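Local coordinates for Esterase/lipase-like protein (Caldicellulosiruptor lactoaceticus 6A, PDB 6A6O), which hydrolyses both acetyl esters and 1,4-beta-xylosides, acting as a bifunctional acetyl esterase and beta-xylosidase, at residues P22-Q27 with L103-R108; S51-C56 with I122-I127; A109-R114 with V160-D165; V142-D147 with S209-T214. All blocks are in the same frame, centred on the assembly; numbering follows the deposited sequence.

Interaction 1: P22-Q27 with L103-R108; sequences PLWENQ and LLDAKR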
loop_
_atom_site.group_PDB
_atom_site.type_symbol
_atom_site.label_atom_id
_atom_site.label_comp_id
_atom_site.label_asym_id
_atom_site.label_seq_id
_atom_site.Cartn_x
_atom_site.Cartn_y
_atom_site.Cartn_z
ATOM N N PRO A 22 -14.695 -8.327 3.955
ATOM C CA PRO A 22 -15.102 -7.517 2.803
ATOM C C PRO A 22 -14.962 -6.040 3.135
ATOM O O PRO A 22 -15.231 -5.609 4.258
ATOM C CB PRO A 22 -16.566 -7.923 2.573
ATOM C CG PRO A 22 -17.009 -8.498 3.877
ATOM C CD PRO A 22 -15.801 -9.155 4.471
ATOM N N LEU A 23 -14.477 -5.266 2.158
ATOM C CA LEU A 23 -14.362 -3.831 2.377
ATOM C C LEU A 23 -15.724 -3.187 2.569
ATOM O O LEU A 23 -15.844 -2.209 3.317
ATOM C CB LEU A 23 -13.626 -3.172 1.216
ATOM C CG LEU A 23 -12.246 -3.757 0.943
ATOM C CD1 LEU A 23 -11.527 -2.906 -0.100
ATOM C CD2 LEU A 23 -11.441 -3.844 2.230
ATOM N N TRP A 24 -16.753 -3.721 1.910
ATOM C CA TRP A 24 -18.129 -3.261 2.059
ATOM C C TRP A 24 -18.981 -4.443 2.502
ATOM O O TRP A 24 -19.040 -5.458 1.801
ATOM C CB TRP A 24 -18.663 -2.667 0.751
ATOM C CG TRP A 24 -18.038 -1.340 0.419
ATOM C CD1 TRP A 24 -18.447 -0.112 0.841
ATOM C CD2 TRP A 24 -16.870 -1.121 -0.387
ATOM N NE1 TRP A 24 -17.614 0.864 0.341
ATOM C CE2 TRP A 24 -16.638 0.272 -0.415
ATOM C CE3 TRP A 24 -16.008 -1.964 -1.090
ATOM C CZ2 TRP A 24 -15.572 0.841 -1.116
ATOM C CZ3 TRP A 24 -14.945 -1.399 -1.790
ATOM C CH2 TRP A 24 -14.746 -0.010 -1.801
ATOM N N GLU A 25 -19.596 -4.314 3.681
ATOM C CA GLU A 25 -20.535 -5.304 4.204
ATOM C C GLU A 25 -21.514 -5.782 3.134
ATOM O O GLU A 25 -21.648 -6.985 2.874
ATOM C CB GLU A 25 -21.294 -4.688 5.382
ATOM C CG GLU A 25 -21.602 -5.618 6.539
ATOM C CD GLU A 25 -22.397 -4.914 7.630
ATOM O OE1 GLU A 25 -22.620 -5.520 8.700
ATOM O OE2 GLU A 25 -22.799 -3.748 7.412
ATOM N N ASN A 26 -22.193 -4.828 2.498
ATOM C CA ASN A 26 -23.190 -5.095 1.468
ATOM C C ASN A 26 -22.551 -4.945 0.091
ATOM O O ASN A 26 -22.084 -3.857 -0.262
ATOM C CB ASN A 26 -24.370 -4.134 1.623
ATOM C CG ASN A 26 -25.546 -4.489 0.726
ATOM O OD1 ASN A 26 -25.454 -5.370 -0.133
ATOM N ND2 ASN A 26 -26.662 -3.791 0.918
ATOM N N GLN A 27 -22.544 -6.033 -0.687
ATOM C CA GLN A 27 -22.001 -5.979 -2.040
ATOM C C GLN A 27 -22.665 -4.903 -2.888
ATOM O O GLN A 27 -22.060 -4.424 -3.855
ATOM C CB GLN A 27 -22.148 -7.334 -2.733
ATOM C CG GLN A 27 -21.450 -8.481 -2.031
ATOM C CD GLN A 27 -21.281 -9.693 -2.924
ATOM O OE1 GLN A 27 -21.783 -9.730 -4.053
ATOM N NE2 GLN A 27 -20.568 -10.698 -2.424
ATOM N N LEU A 103 -8.071 2.238 -6.296
ATOM C CA LEU A 103 -7.835 3.294 -5.319
ATOM C C LEU A 103 -9.005 3.416 -4.349
ATOM O O LEU A 103 -8.808 3.674 -3.158
ATOM C CB LEU A 103 -7.575 4.625 -6.034
ATOM C CG LEU A 103 -7.305 5.847 -5.147
ATOM C CD1 LEU A 103 -6.171 5.574 -4.172
ATOM C CD2 LEU A 103 -7.008 7.097 -6.002
ATOM N N LEU A 104 -10.236 3.227 -4.836
ATOM C CA LEU A 104 -11.377 3.228 -3.929
ATOM C C LEU A 104 -11.267 2.102 -2.909
ATOM O O LEU A 104 -11.597 2.288 -1.730
ATOM C CB LEU A 104 -12.675 3.106 -4.721
ATOM C CG LEU A 104 -13.018 4.336 -5.555
ATOM C CD1 LEU A 104 -14.219 4.028 -6.438
ATOM C CD2 LEU A 104 -13.296 5.527 -4.646
ATOM N N ASP A 105 -10.804 0.930 -3.349
ATOM C CA ASP A 105 -10.600 -0.185 -2.427
ATOM C C ASP A 105 -9.532 0.138 -1.386
ATOM O O ASP A 105 -9.692 -0.179 -0.204
ATOM C CB ASP A 105 -10.223 -1.436 -3.209
ATOM C CG ASP A 105 -11.343 -1.914 -4.124
ATOM O OD1 ASP A 105 -12.502 -1.451 -3.976
ATOM O OD2 ASP A 105 -11.045 -2.743 -4.996
ATOM N N ALA A 106 -8.430 0.773 -1.806
ATOM C CA ALA A 106 -7.366 1.105 -0.861
ATOM C C ALA A 106 -7.830 2.131 0.169
ATOM O O ALA A 106 -7.524 2.004 1.362
ATOM C CB ALA A 106 -6.129 1.609 -1.621
ATOM N N LYS A 107 -8.548 3.171 -0.267
ATOM C CA LYS A 107 -9.035 4.159 0.690
ATOM C C LYS A 107 -10.007 3.516 1.673
ATOM O O LYS A 107 -9.955 3.776 2.882
ATOM C CB LYS A 107 -9.714 5.316 -0.044
ATOM C CG LYS A 107 -8.771 6.190 -0.868
ATOM C CD LYS A 107 -9.522 7.436 -1.363
ATOM C CE LYS A 107 -8.709 8.221 -2.377
ATOM N NZ LYS A 107 -9.521 9.337 -2.948
ATOM N N ARG A 108 -10.902 2.674 1.158
ATOM C CA ARG A 108 -11.878 2.005 2.013
ATOM C C ARG A 108 -11.185 1.127 3.045
ATOM O O ARG A 108 -11.568 1.113 4.223
ATOM C CB ARG A 108 -12.831 1.186 1.148
ATOM C CG ARG A 108 -13.907 0.445 1.932
ATOM C CD ARG A 108 -14.870 1.388 2.649
ATOM N NE ARG A 108 -15.855 0.599 3.402
ATOM C CZ ARG A 108 -16.999 1.069 3.899
ATOM N NH1 ARG A 108 -17.338 2.343 3.746
ATOM N NH2 ARG A 108 -17.816 0.247 4.557
HETATM O O HOH W 1 -18.238 -2.503 5.757
#
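Trp24 and Arg108 lie one on the other, joining the loop that follows edge strand 21-22 to helix 101-115 of an alpha/beta-hydrolase fold. The stack is nearly flat: the guanidinium and indole centres are 4.0 Å apart and their planes differ by only 19°. Trp24 CD1 sits over the middle of the guanidinium, so the charged end rides above the pyrrole side of the indole. Further back along the arginine, CG sits over the six-membered ring, 3.7 Å from its centroid, in a CH-pi contact. A bend at chi2 (64°) lets one side chain run along both rings of the indole.

While its face is used by the indole, the guanidinium works with its edge. Arg108 NE donates to Leu23 O at 2.8 Å with an N-H...O angle of 156°, reaching the carbonyl oxygen from above the peptide plane; NH2 adds a weak second bond to the same oxygen. NH1 turns to the carboxylates of Glu158 and Asp155. Three acidic and carbonyl groups thus fix the rotation of the arginine head.

Leu23 approaches the helix on another line. Its CD1 comes against Asp105 CB at 3.7 Å, the two side chains crossing at about a right angle, and the same leucine packs on Leu90 of strand 86-91. Asp105 OD1 lies at the rim of the indole, 3.3 Å from Trp24 CZ3, although its main partner is Arg93. At the outer end, water 1 accepts from Arg108 NH2 at 3.0 Å and from the backbone N of Glu25.

Interaction 2: S51-C56 with I122-I127; sequences SKQLPC and IDPNRI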
loop_
_atom_site.group_PDB
_atom_site.type_symbol
_atom_site.label_atom_id
_atom_site.label_comp_id
_atom_site.label_asym_id
_atom_site.label_seq_id
_atom_site.Cartn_x
_atom_site.Cartn_y
_atom_site.Cartn_z
ATOM N N SER A 51 -1.576 -7.681 24.643
ATOM C CA SER A 51 -2.302 -6.991 25.700
ATOM C C SER A 51 -2.272 -5.473 25.553
ATOM O O SER A 51 -3.046 -4.786 26.228
ATOM C CB SER A 51 -1.733 -7.380 27.072
ATOM O OG SER A 51 -0.398 -6.924 27.218
ATOM N N LYS A 52 -1.399 -4.939 24.705
ATOM C CA LYS A 52 -1.335 -3.515 24.415
ATOM C C LYS A 52 -1.825 -3.253 22.995
ATOM O O LYS A 52 -1.983 -4.170 22.182
ATOM C CB LYS A 52 0.094 -2.986 24.596
ATOM C CG LYS A 52 1.073 -3.460 23.522
ATOM C CD LYS A 52 2.519 -3.459 24.013
ATOM C CE LYS A 52 2.950 -2.086 24.511
ATOM N NZ LYS A 52 4.421 -2.026 24.747
ATOM N N GLN A 53 -2.083 -1.978 22.714
ATOM C CA GLN A 53 -2.430 -1.554 21.366
ATOM C C GLN A 53 -1.262 -1.806 20.424
ATOM O O GLN A 53 -0.103 -1.564 20.775
ATOM C CB GLN A 53 -2.772 -0.066 21.356
ATOM C CG GLN A 53 -4.194 0.257 21.014
ATOM C CD GLN A 53 -4.415 1.755 20.963
ATOM O OE1 GLN A 53 -3.475 2.538 21.147
ATOM N NE2 GLN A 53 -5.654 2.164 20.710
ATOM N N LEU A 54 -1.568 -2.271 19.218
ATOM C CA LEU A 54 -0.469 -2.541 18.304
ATOM C C LEU A 54 -0.519 -1.630 17.086
ATOM O O LEU A 54 -1.599 -1.218 16.654
ATOM C CB LEU A 54 -0.497 -3.991 17.816
ATOM C CG LEU A 54 -0.173 -5.017 18.890
ATOM C CD1 LEU A 54 -0.286 -6.384 18.281
ATOM C CD2 LEU A 54 1.218 -4.777 19.428
ATOM N N PRO A 55 0.637 -1.327 16.500
ATOM C CA PRO A 55 0.654 -0.692 15.180
ATOM C C PRO A 55 0.282 -1.709 14.110
ATOM O O PRO A 55 0.312 -2.926 14.328
ATOM C CB PRO A 55 2.110 -0.237 15.036
ATOM C CG PRO A 55 2.871 -1.297 15.770
ATOM C CD PRO A 55 2.001 -1.619 16.981
ATOM N N CYS A 56 -0.079 -1.189 12.937
ATOM C CA CYS A 56 -0.664 -2.000 11.880
ATOM C C CYS A 56 -0.117 -1.561 10.528
ATOM O O CYS A 56 0.023 -0.365 10.274
ATOM C CB CYS A 56 -2.200 -1.877 11.888
ATOM S SG CYS A 56 -3.024 -2.527 10.452
ATOM N N ILE A 122 -5.817 -2.256 17.568
ATOM C CA ILE A 122 -4.857 -1.531 16.739
ATOM C C ILE A 122 -4.896 -0.050 17.101
ATOM O O ILE A 122 -5.969 0.508 17.350
ATOM C CB ILE A 122 -5.171 -1.739 15.244
ATOM C CG1 ILE A 122 -4.764 -3.150 14.815
ATOM C CG2 ILE A 122 -4.516 -0.660 14.381
ATOM C CD1 ILE A 122 -5.445 -3.597 13.553
ATOM N N ASP A 123 -3.725 0.580 17.128
ATOM C CA ASP A 123 -3.634 2.021 17.341
ATOM C C ASP A 123 -4.121 2.733 16.087
ATOM O O ASP A 123 -3.511 2.567 15.020
ATOM C CB ASP A 123 -2.192 2.385 17.669
ATOM C CG ASP A 123 -1.985 3.870 17.948
ATOM O OD1 ASP A 123 -2.914 4.694 17.786
ATOM O OD2 ASP A 123 -0.853 4.210 18.354
ATOM N N PRO A 124 -5.217 3.502 16.146
ATOM C CA PRO A 124 -5.714 4.155 14.922
ATOM C C PRO A 124 -4.764 5.212 14.382
ATOM O O PRO A 124 -4.906 5.627 13.222
ATOM C CB PRO A 124 -7.049 4.771 15.369
ATOM C CG PRO A 124 -6.844 5.046 16.826
ATOM C CD PRO A 124 -5.999 3.891 17.337
ATOM N N ASN A 125 -3.790 5.646 15.174
ATOM C CA ASN A 125 -2.791 6.597 14.711
ATOM C C ASN A 125 -1.486 5.928 14.312
ATOM O O ASN A 125 -0.501 6.624 14.058
ATOM C CB ASN A 125 -2.549 7.658 15.778
ATOM C CG ASN A 125 -3.791 8.473 16.038
ATOM O OD1 ASN A 125 -4.403 8.980 15.099
ATOM N ND2 ASN A 125 -4.198 8.568 17.301
ATOM N N ARG A 126 -1.467 4.602 14.217
ATOM C CA ARG A 126 -0.322 3.863 13.692
ATOM C C ARG A 126 -0.826 2.800 12.715
ATOM O O ARG A 126 -0.646 1.598 12.903
ATOM C CB ARG A 126 0.511 3.238 14.810
ATOM C CG ARG A 126 1.394 4.248 15.554
ATOM C CD ARG A 126 2.301 3.565 16.553
ATOM N NE ARG A 126 1.546 2.920 17.627
ATOM C CZ ARG A 126 1.990 1.885 18.341
ATOM N NH1 ARG A 126 3.185 1.365 18.091
ATOM N NH2 ARG A 126 1.239 1.363 19.305
ATOM N N ILE A 127 -1.488 3.263 11.658
ATOM C CA ILE A 127 -1.957 2.418 10.568
ATOM C C ILE A 127 -1.270 2.902 9.301
ATOM O O ILE A 127 -1.611 3.971 8.784
ATOM C CB ILE A 127 -3.482 2.470 10.408
ATOM C CG1 ILE A 127 -4.172 1.927 11.665
ATOM C CG2 ILE A 127 -3.927 1.674 9.173
ATOM C CD1 ILE A 127 -5.649 2.235 11.702
HETATM O O HOH W 2 -7.227 0.520 19.923
HETATM O O HOH W 3 -0.694 2.482 21.208
#
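Leu54 and Cys56 pair in parallel with Ile122 and Ile127, setting strand 54-60 beside the approach to strand 127-132 in the central sheet. Two backbone bonds hold the pairing: Asp123 N to Leu54 O at 2.8 Å, and Cys56 N to Arg126 O at 2.8 Å. Between them the 122-127 chain makes a type I turn from Asp123 to Arg126.

Ionic and polar bonds stiffen that turn. Asp123 OD1 accepts from Asn125 N in an Asx turn, and Asp123 OD2 takes Arg126 NE at 2.8 Å, almost straight (169°). Arg126 NH1 goes on to Phe281 O, while water 3 links NH2 with Gln53 OE1.

Packing fills the rest. The bend at chi3 (-65°) brings one face of the Arg126 guanidinium over the Pro55 ring, with NH1 3.4 Å from Pro55 CD. Cys56 CB meets Ile122 CG2 at 3.6 Å, in a patch shared with Phe88. A leucine in place of Arg126 would probably leave Asp123 OD2 without its charged partner, and Phe281 O and water 3 without the arginine's donors.

The chemistry thus divides: ions and water brace the turn on the Pro55 side, and hydrocarbon and sulfur fill the Cys56 side.

Interaction 3: A109-R114 with V160-D165; sequences AIRLVR and VSCRPD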
loop_
_atom_site.group_PDB
_atom_site.type_symbol
_atom_site.label_atom_id
_atom_site.label_comp_id
_atom_site.label_asym_id
_atom_site.label_seq_id
_atom_site.Cartn_x
_atom_site.Cartn_y
_atom_site.Cartn_z
ATOM N N ALA A 109 -10.144 0.405 2.620
ATOM C CA ALA A 109 -9.418 -0.479 3.531
ATOM C C ALA A 109 -8.845 0.286 4.720
ATOM O O ALA A 109 -8.960 -0.165 5.867
ATOM C CB ALA A 109 -8.314 -1.218 2.769
ATOM N N ILE A 110 -8.241 1.453 4.478
ATOM C CA ILE A 110 -7.676 2.236 5.580
ATOM C C ILE A 110 -8.782 2.738 6.512
ATOM O O ILE A 110 -8.670 2.641 7.740
ATOM C CB ILE A 110 -6.815 3.397 5.042
ATOM C CG1 ILE A 110 -5.630 2.852 4.231
ATOM C CG2 ILE A 110 -6.281 4.251 6.205
ATOM C CD1 ILE A 110 -4.699 3.948 3.727
ATOM N N ARG A 111 -9.859 3.297 5.948
ATOM C CA ARG A 111 -10.987 3.726 6.781
ATOM C C ARG A 111 -11.540 2.572 7.610
ATOM O O ARG A 111 -11.881 2.746 8.791
ATOM C CB ARG A 111 -12.110 4.294 5.915
ATOM C CG ARG A 111 -11.731 5.480 5.061
ATOM C CD ARG A 111 -13.006 6.151 4.569
ATOM N NE ARG A 111 -12.836 6.748 3.246
ATOM C CZ ARG A 111 -12.406 7.985 3.019
ATOM N NH1 ARG A 111 -12.071 8.792 4.026
ATOM N NH2 ARG A 111 -12.303 8.413 1.766
ATOM N N LEU A 112 -11.651 1.394 6.997
ATOM C CA LEU A 112 -12.228 0.236 7.680
ATOM C C LEU A 112 -11.371 -0.194 8.861
ATOM O O LEU A 112 -11.877 -0.405 9.969
ATOM C CB LEU A 112 -12.385 -0.916 6.694
ATOM C CG LEU A 112 -13.166 -2.163 7.128
ATOM C CD1 LEU A 112 -14.597 -1.772 7.464
ATOM C CD2 LEU A 112 -13.142 -3.211 6.031
ATOM N N VAL A 113 -10.061 -0.345 8.640
ATOM C CA VAL A 113 -9.182 -0.757 9.727
ATOM C C VAL A 113 -9.170 0.294 10.831
ATOM O O VAL A 113 -9.182 -0.034 12.024
ATOM C CB VAL A 113 -7.767 -1.043 9.189
ATOM C CG1 VAL A 113 -6.814 -1.341 10.341
ATOM C CG2 VAL A 113 -7.797 -2.202 8.198
ATOM N N ARG A 114 -9.153 1.575 10.459
ATOM C CA ARG A 114 -9.156 2.617 11.476
ATOM C C ARG A 114 -10.474 2.623 12.240
ATOM O O ARG A 114 -10.489 2.809 13.464
ATOM C CB ARG A 114 -8.901 3.977 10.832
ATOM C CG ARG A 114 -8.702 5.093 11.818
ATOM C CD ARG A 114 -8.061 6.310 11.144
ATOM N NE ARG A 114 -6.603 6.198 11.122
ATOM C CZ ARG A 114 -5.843 6.450 10.056
ATOM N NH1 ARG A 114 -6.392 6.820 8.903
ATOM N NH2 ARG A 114 -4.531 6.330 10.147
ATOM N N VAL A 160 -14.301 8.349 8.618
ATOM C CA VAL A 160 -12.959 8.134 9.154
ATOM C C VAL A 160 -11.928 8.502 8.094
ATOM O O VAL A 160 -12.156 8.290 6.895
ATOM C CB VAL A 160 -12.810 6.666 9.596
ATOM C CG1 VAL A 160 -11.408 6.362 10.027
ATOM C CG2 VAL A 160 -13.818 6.344 10.714
ATOM N N SER A 161 -10.798 9.054 8.540
ATOM C CA SER A 161 -9.704 9.414 7.638
ATOM C C SER A 161 -9.140 8.189 6.927
ATOM O O SER A 161 -9.004 7.115 7.519
ATOM C CB SER A 161 -8.583 10.101 8.422
ATOM O OG SER A 161 -7.425 10.307 7.607
ATOM N N CYS A 162 -8.793 8.354 5.644
ATOM C CA CYS A 162 -8.082 7.312 4.915
ATOM C C CYS A 162 -6.593 7.621 4.759
ATOM O O CYS A 162 -5.923 6.994 3.932
ATOM C CB CYS A 162 -8.724 7.060 3.546
ATOM S SG CYS A 162 -8.573 8.419 2.367
ATOM N N ARG A 163 -6.057 8.533 5.562
ATOM C CA ARG A 163 -4.637 8.860 5.477
ATOM C C ARG A 163 -3.813 7.825 6.235
ATOM O O ARG A 163 -4.046 7.614 7.433
ATOM C CB ARG A 163 -4.375 10.251 6.037
ATOM C CG ARG A 163 -2.902 10.601 6.113
ATOM C CD ARG A 163 -2.679 11.961 6.778
ATOM N NE ARG A 163 -1.286 12.413 6.736
ATOM C CZ ARG A 163 -0.377 12.117 7.664
ATOM N NH1 ARG A 163 -0.697 11.352 8.704
ATOM N NH2 ARG A 163 0.854 12.595 7.565
ATOM N N PRO A 164 -2.867 7.155 5.593
ATOM C CA PRO A 164 -1.981 6.259 6.341
ATOM C C PRO A 164 -0.996 7.057 7.183
ATOM O O PRO A 164 -0.626 8.188 6.855
ATOM C CB PRO A 164 -1.276 5.453 5.241
ATOM C CG PRO A 164 -1.243 6.368 4.065
ATOM C CD PRO A 164 -2.504 7.246 4.163
ATOM N N ASP A 165 -0.579 6.461 8.300
ATOM C CA ASP A 165 0.347 7.133 9.195
ATOM C C ASP A 165 1.807 6.959 8.776
ATOM O O ASP A 165 2.674 7.661 9.297
ATOM C CB ASP A 165 0.111 6.634 10.618
ATOM C CG ASP A 165 -1.263 7.013 11.125
ATOM O OD1 ASP A 165 -1.556 8.228 11.149
ATOM O OD2 ASP A 165 -2.065 6.107 11.453
#
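Arg114 leaves helix 101-115 and reaches across the loop 160-165, touching it along most of its length. CB and CG run past the methyl CG1 of Val160, with CG at 3.5 Å, and CD stays beside that methyl while nearing Ser161 O. At chi3 (-86°) the chain bends. NE then turns to Pro124 O, leaving the two terminal nitrogens for the loop. NH1 donates to Ser161 O at 3.0 Å and to Arg163 O at 2.9 Å, both near the guanidinium plane. NH2 gives a second bond to Arg163 O, also 3.0 Å, so one carbonyl oxygen is held end-on by two nitrogens. Beyond it, NH2 forms a salt bridge with Asp165 OD2 at 2.8 Å, though the N-H...O angle of 125° makes the hydrogen bond weak. Putting a methionine at Arg114 would probably keep some of the packing on Val160 but leave Asp165 without its charged mate and the carbonyls of Ser161 and Arg163 without these donors.

Arg111, one turn back, binds the start of the loop: NH1 donates to Val160 O at 2.9 Å in the carbonyl plane, nearly straight at 166°, while Cys162 CB lies over the guanidinium centre. NH1 also meets Asp147 in a salt bridge. Ile110 brings its CD1 to 3.3 Å from Cys162 O and packs on Pro164.

In the alpha/beta-hydrolase fold the loop therefore lies along helix 101-115 on its way to strand 167-170, with Ile110 and Pro164 both resting on Val129 of strand 127-132 and Ala109 turned to strands 42-46 and 86-91.

Interaction 4: V142-D147 with S209-T214; sequences VGTHFD and SKTPPT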
loop_
_atom_site.group_PDB
_atom_site.type_symbol
_atom_site.label_atom_id
_atom_site.label_comp_id
_atom_site.label_asym_id
_atom_site.label_seq_id
_atom_site.Cartn_x
_atom_site.Cartn_y
_atom_site.Cartn_z
ATOM N N VAL A 142 -2.733 6.255 -2.182
ATOM C CA VAL A 142 -3.479 6.500 -0.959
ATOM C C VAL A 142 -2.657 7.363 0.001
ATOM O O VAL A 142 -3.223 8.108 0.808
ATOM C CB VAL A 142 -3.958 5.142 -0.390
ATOM C CG1 VAL A 142 -2.862 4.424 0.375
ATOM C CG2 VAL A 142 -5.227 5.316 0.447
ATOM N N GLY A 143 -1.324 7.356 -0.127
ATOM C CA GLY A 143 -0.474 8.252 0.627
ATOM C C GLY A 143 -0.416 9.674 0.115
ATOM O O GLY A 143 0.223 10.512 0.752
ATOM N N THR A 144 -1.047 9.967 -1.025
ATOM C CA THR A 144 -1.073 11.318 -1.570
ATOM C C THR A 144 -2.476 11.820 -1.874
ATOM O O THR A 144 -2.663 13.040 -1.931
ATOM C CB THR A 144 -0.229 11.421 -2.863
ATOM O OG1 THR A 144 -0.635 10.419 -3.805
ATOM C CG2 THR A 144 1.265 11.244 -2.570
ATOM N N HIS A 145 -3.461 10.929 -2.051
ATOM C CA HIS A 145 -4.833 11.263 -2.431
ATOM C C HIS A 145 -5.811 11.177 -1.261
ATOM O O HIS A 145 -7.027 11.119 -1.484
ATOM C CB HIS A 145 -5.337 10.317 -3.525
ATOM C CG HIS A 145 -4.875 10.649 -4.911
ATOM N ND1 HIS A 145 -3.550 10.623 -5.292
ATOM C CD2 HIS A 145 -5.581 10.941 -6.030
ATOM C CE1 HIS A 145 -3.456 10.924 -6.577
ATOM N NE2 HIS A 145 -4.672 11.125 -7.047
ATOM N N PHE A 146 -5.317 11.165 -0.031
ATOM C CA PHE A 146 -6.147 10.875 1.130
ATOM C C PHE A 146 -7.027 12.062 1.517
ATOM O O PHE A 146 -6.854 13.188 1.047
ATOM C CB PHE A 146 -5.273 10.504 2.322
ATOM C CG PHE A 146 -4.207 11.516 2.610
ATOM C CD1 PHE A 146 -4.486 12.651 3.355
ATOM C CD2 PHE A 146 -2.919 11.347 2.114
ATOM C CE1 PHE A 146 -3.502 13.587 3.609
ATOM C CE2 PHE A 146 -1.943 12.270 2.368
ATOM C CZ PHE A 146 -2.231 13.397 3.119
ATOM N N ASP A 147 -7.955 11.791 2.436
ATOM C CA ASP A 147 -8.848 12.790 3.005
ATOM C C ASP A 147 -9.194 12.362 4.424
ATOM O O ASP A 147 -9.077 11.186 4.778
ATOM C CB ASP A 147 -10.122 12.950 2.160
ATOM C CG ASP A 147 -11.012 11.717 2.212
ATOM O OD1 ASP A 147 -11.658 11.487 3.258
ATOM O OD2 ASP A 147 -11.060 10.970 1.212
ATOM N N SER A 209 2.895 18.543 1.790
ATOM C CA SER A 209 3.494 18.584 3.120
ATOM C C SER A 209 2.802 17.640 4.101
ATOM O O SER A 209 3.385 17.310 5.142
ATOM C CB SER A 209 3.469 20.015 3.664
ATOM O OG SER A 209 2.140 20.413 3.917
ATOM N N LYS A 210 1.584 17.193 3.800
ATOM C CA LYS A 210 0.856 16.266 4.659
ATOM C C LYS A 210 1.106 14.797 4.326
ATOM O O LYS A 210 0.620 13.926 5.054
ATOM C CB LYS A 210 -0.652 16.533 4.581
ATOM C CG LYS A 210 -1.042 17.972 4.887
ATOM C CD LYS A 210 -0.509 18.413 6.232
ATOM C CE LYS A 210 -1.085 19.777 6.624
ATOM N NZ LYS A 210 -0.507 20.255 7.919
ATOM N N THR A 211 1.803 14.497 3.241
ATOM C CA THR A 211 2.177 13.112 2.966
ATOM C C THR A 211 2.944 12.545 4.161
ATOM O O THR A 211 3.825 13.227 4.707
ATOM C CB THR A 211 3.030 13.036 1.697
ATOM O OG1 THR A 211 2.292 13.553 0.587
ATOM C CG2 THR A 211 3.448 11.592 1.385
ATOM N N PRO A 212 2.618 11.335 4.622
ATOM C CA PRO A 212 3.271 10.782 5.821
ATOM C C PRO A 212 4.708 10.376 5.551
ATOM O O PRO A 212 5.125 10.231 4.389
ATOM C CB PRO A 212 2.411 9.550 6.163
ATOM C CG PRO A 212 1.715 9.202 4.900
ATOM C CD PRO A 212 1.482 10.507 4.182
ATOM N N PRO A 213 5.488 10.163 6.609
ATOM C CA PRO A 213 6.856 9.653 6.442
ATOM C C PRO A 213 6.870 8.391 5.591
ATOM O O PRO A 213 6.015 7.514 5.738
ATOM C CB PRO A 213 7.302 9.349 7.878
ATOM C CG PRO A 213 6.413 10.166 8.751
ATOM C CD PRO A 213 5.113 10.335 8.026
ATOM N N THR A 214 7.869 8.296 4.714
ATOM C CA THR A 214 7.929 7.267 3.681
ATOM C C THR A 214 9.299 6.599 3.692
ATOM O O THR A 214 10.315 7.254 3.921
ATOM C CB THR A 214 7.632 7.881 2.289
ATOM O OG1 THR A 214 6.311 8.430 2.285
ATOM C CG2 THR A 214 7.718 6.826 1.160
#
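Pro212, whose ring packs across on Gly143 and Phe146, accepts the hydroxyl of Thr214 at its carbonyl: Thr214 OG1 to Pro212 O is 3.0 Å. That bond lies within 209-214 and braces the chain as it enters strand 214-219. Facing it is the turn that follows helix 134-142, the helix after what looks like the nucleophile elbow of an alpha/beta-hydrolase.

No hydrogen bond crosses between the two loops. Gly143 O points into the contact and is buried among carbons: Thr211 CG2 lies 3.5 Å from it and Pro212 CD 3.7 Å, and it has no polar partner in the model. The first torsion of Thr211 (-60°) places this methyl anti to the backbone N and against the glycine carbonyl, while OG1 accepts from Ser208 N. Thr144 runs alongside Thr211, pointing the same way, with CG2 4.0 Å from Thr211 OG1; its own hydroxyl turns back to Ser140 O.

Phe146 reaches over with the tip of its ring. CZ comes to 3.5 Å from Lys210 O and 3.8 Å from Lys210 CB, which lies in the ring plane at the edge, the two side chains crossing at about a right angle. Arg163 NH2 donates to that same lysine carbonyl.

The contact is thus one of van der Waals fit: hydroxyls are satisfied by their own loops or neighbours, and the burial of Gly143 O probably costs some stability.

Overall arrangement
Helix 101-115 carries interactions 1 and 3, which touch: its first half receives the loop after strand 21-22, its second half the loop before strand 167-170. Interaction 1 is the most buried; interactions 2, 3 and 4 are partly buried. Interaction 2 alone pairs strands, and it meets interaction 3 where Ile127 O bonds Asp165 N and Pro124 O receives Arg114 NE. Interaction 4 joins the loop after helix 134-142 to the one leading into strand 214-219, linked to interaction 3 by the Arg111-Asp147 salt bridge and by Arg163 to Lys210 O. Arginines dominate interactions 1 to 3, stacked, bracing a turn or gathering carbonyls, whereas interaction 4 crosses by packing alone.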